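Local coordinates for coronin (Toxoplasma gondii, PDB 4OZU), which probably binds actin filaments and is represented here by its WD40-repeat domain, one piece of the longer protein, at residues Asp8-Lys13 against Leu363-Pro368. Numbering follows the deposited sequence.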
loop_
_atom_site.group_PDB
_atom_site.type_symbol
_atom_site.label_atom_id
_atom_site.label_comp_id
_atom_site.label_asym_id
_atom_site.label_seq_id
_atom_site.Cartn_x
_atom_site.Cartn_y
_atom_site.Cartn_z
ATOM N N ASP A 8 12.762 20.674 -3.069
ATOM C CA ASP A 8 12.944 19.672 -4.117
ATOM C C ASP A 8 13.196 18.296 -3.501
ATOM O O ASP A 8 13.495 18.179 -2.308
ATOM C CB ASP A 8 14.100 20.073 -5.040
ATOM C CG ASP A 8 14.136 19.265 -6.327
ATOM O OD1 ASP A 8 13.127 18.606 -6.657
ATOM O OD2 ASP A 8 15.179 19.301 -7.015
ATOM N N VAL A 9 13.064 17.254 -4.315
ATOM C CA VAL A 9 13.248 15.892 -3.832
ATOM C C VAL A 9 14.703 15.678 -3.393
ATOM O O VAL A 9 15.621 15.889 -4.181
ATOM C CB VAL A 9 12.872 14.853 -4.914
ATOM C CG1 VAL A 9 13.139 13.436 -4.422
ATOM C CG2 VAL A 9 11.406 15.005 -5.310
ATOM N N PRO A 10 14.918 15.262 -2.136
ATOM C CA PRO A 10 16.293 15.102 -1.653
ATOM C C PRO A 10 16.969 13.832 -2.144
ATOM O O PRO A 10 16.309 12.810 -2.337
ATOM C CB PRO A 10 16.123 15.050 -0.134
ATOM C CG PRO A 10 14.778 14.461 0.061
ATOM C CD PRO A 10 13.930 14.951 -1.087
ATOM N N LEU A 11 18.279 13.910 -2.345
ATOM C CA LEU A 11 19.088 12.724 -2.548
ATOM C C LEU A 11 19.320 12.111 -1.183
ATOM O O LEU A 11 19.759 12.803 -0.261
ATOM C CB LEU A 11 20.421 13.062 -3.220
ATOM C CG LEU A 11 21.404 11.894 -3.332
ATOM C CD1 LEU A 11 20.902 10.868 -4.334
ATOM C CD2 LEU A 11 22.787 12.395 -3.707
ATOM N N ILE A 12 19.019 10.825 -1.047
ATOM C CA ILE A 12 19.156 10.148 0.234
ATOM C C ILE A 12 20.121 8.979 0.113
ATOM O O ILE A 12 19.760 7.915 -0.381
ATOM C CB ILE A 12 17.800 9.656 0.759
ATOM C CG1 ILE A 12 16.849 10.845 0.921
ATOM C CG2 ILE A 12 17.979 8.930 2.094
ATOM C CD1 ILE A 12 15.417 10.473 1.241
ATOM N N LYS A 13 21.352 9.196 0.572
ATOM C CA LYS A 13 22.380 8.168 0.545
ATOM C C LYS A 13 22.413 7.375 1.843
ATOM O O LYS A 13 22.935 6.264 1.887
ATOM C CB LYS A 13 23.753 8.794 0.295
ATOM C CG LYS A 13 24.002 9.203 -1.146
ATOM C CD LYS A 13 25.419 9.724 -1.315
ATOM C CE LYS A 13 25.807 9.849 -2.776
ATOM N NZ LYS A 13 27.227 10.270 -2.927
ATOM N N LEU A 363 14.370 17.593 3.693
ATOM C CA LEU A 363 13.923 16.202 3.604
ATOM C C LEU A 363 12.429 16.067 3.321
ATOM O O LEU A 363 11.938 14.958 3.104
ATOM C CB LEU A 363 14.262 15.457 4.893
ATOM C CG LEU A 363 15.748 15.250 5.190
ATOM C CD1 LEU A 363 15.893 14.585 6.537
ATOM C CD2 LEU A 363 16.437 14.422 4.104
ATOM N N TYR A 364 11.711 17.186 3.312
ATOM C CA TYR A 364 10.254 17.154 3.233
ATOM C C TYR A 364 9.689 18.026 2.118
ATOM O O TYR A 364 9.259 19.158 2.356
ATOM C CB TYR A 364 9.663 17.566 4.579
ATOM C CG TYR A 364 10.095 16.629 5.673
ATOM C CD1 TYR A 364 9.514 15.375 5.806
ATOM C CD2 TYR A 364 11.113 16.971 6.542
ATOM C CE1 TYR A 364 9.923 14.503 6.794
ATOM C CE2 TYR A 364 11.526 16.106 7.530
ATOM C CZ TYR A 364 10.930 14.874 7.652
ATOM O OH TYR A 364 11.349 14.015 8.640
ATOM N N PRO A 365 9.680 17.492 0.887
ATOM C CA PRO A 365 8.953 18.157 -0.196
ATOM C C PRO A 365 7.454 18.130 0.071
ATOM O O PRO A 365 7.011 17.407 0.966
ATOM C CB PRO A 365 9.304 17.327 -1.433
ATOM C CG PRO A 365 10.494 16.495 -1.041
ATOM C CD PRO A 365 10.368 16.274 0.429
ATOM N N PRO A 366 6.677 18.896 -0.705
ATOM C CA PRO A 366 5.217 18.890 -0.558
ATOM C C PRO A 366 4.654 17.471 -0.644
ATOM O O PRO A 366 4.878 16.765 -1.627
ATOM C CB PRO A 366 4.747 19.757 -1.724
ATOM C CG PRO A 366 5.917 20.647 -2.026
ATOM C CD PRO A 366 7.122 19.803 -1.775
ATOM N N ALA A 367 3.950 17.064 0.407
ATOM C CA ALA A 367 3.481 15.690 0.545
ATOM C C ALA A 367 2.062 15.558 0.016
ATOM O O ALA A 367 1.319 16.536 0.009
ATOM C CB ALA A 367 3.539 15.270 1.989
ATOM N N PRO A 368 1.680 14.349 -0.430
ATOM C CA PRO A 368 0.285 14.167 -0.839
ATOM C C PRO A 368 -0.674 14.605 0.256
ATOM O O PRO A 368 -0.531 14.159 1.395
ATOM C CB PRO A 368 0.181 12.658 -1.094
ATOM C CG PRO A 368 1.577 12.234 -1.423
ATOM C CD PRO A 368 2.473 13.116 -0.590
#
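Two proline rings, P10 and P365, meet tip to tip where the chain leading into the first long strand, 16-25, passes 363-368 near the other end of the domain. The closest ring atoms are P10 CD and P365 CG, 3.8 Å apart, an apolar touch between CH2 groups. P365 CG also lies 3.7 Å from the backbone O of D8 and 4.0 Å from V9 CA, so one ring carbon touches three successive residues: the backbone of D8 and V9 and the ring of P10. P10 faces L363 as well: its CG is 4.0 Å from L363 CA, resting on the backbone there. L363 sets off from its backbone away from 8-13, yet with CG anti to the backbone C (chi1 -67°) and CD1 anti to CA (chi2 176°), the other branch, CD2, comes to 4.3 Å from P10 CB. All three residues are buried, and the two segments hold each other by van der Waals contact. Hydrogen bonds anchor each piece elsewhere: the side-chain amide of Q296, in strand 291-298, pairs with P10 O and I12 N, Y364 OH bonds to E331 O, and A367 pairs through its backbone with R390. The N-terminal lead-in thus lies between the blade of 291-298 and the C-terminal extension, and runs into strand 16-25, whose antiparallel pairing with the late strand 343-350 is the Velcro ring closure of WD40 β-propellers.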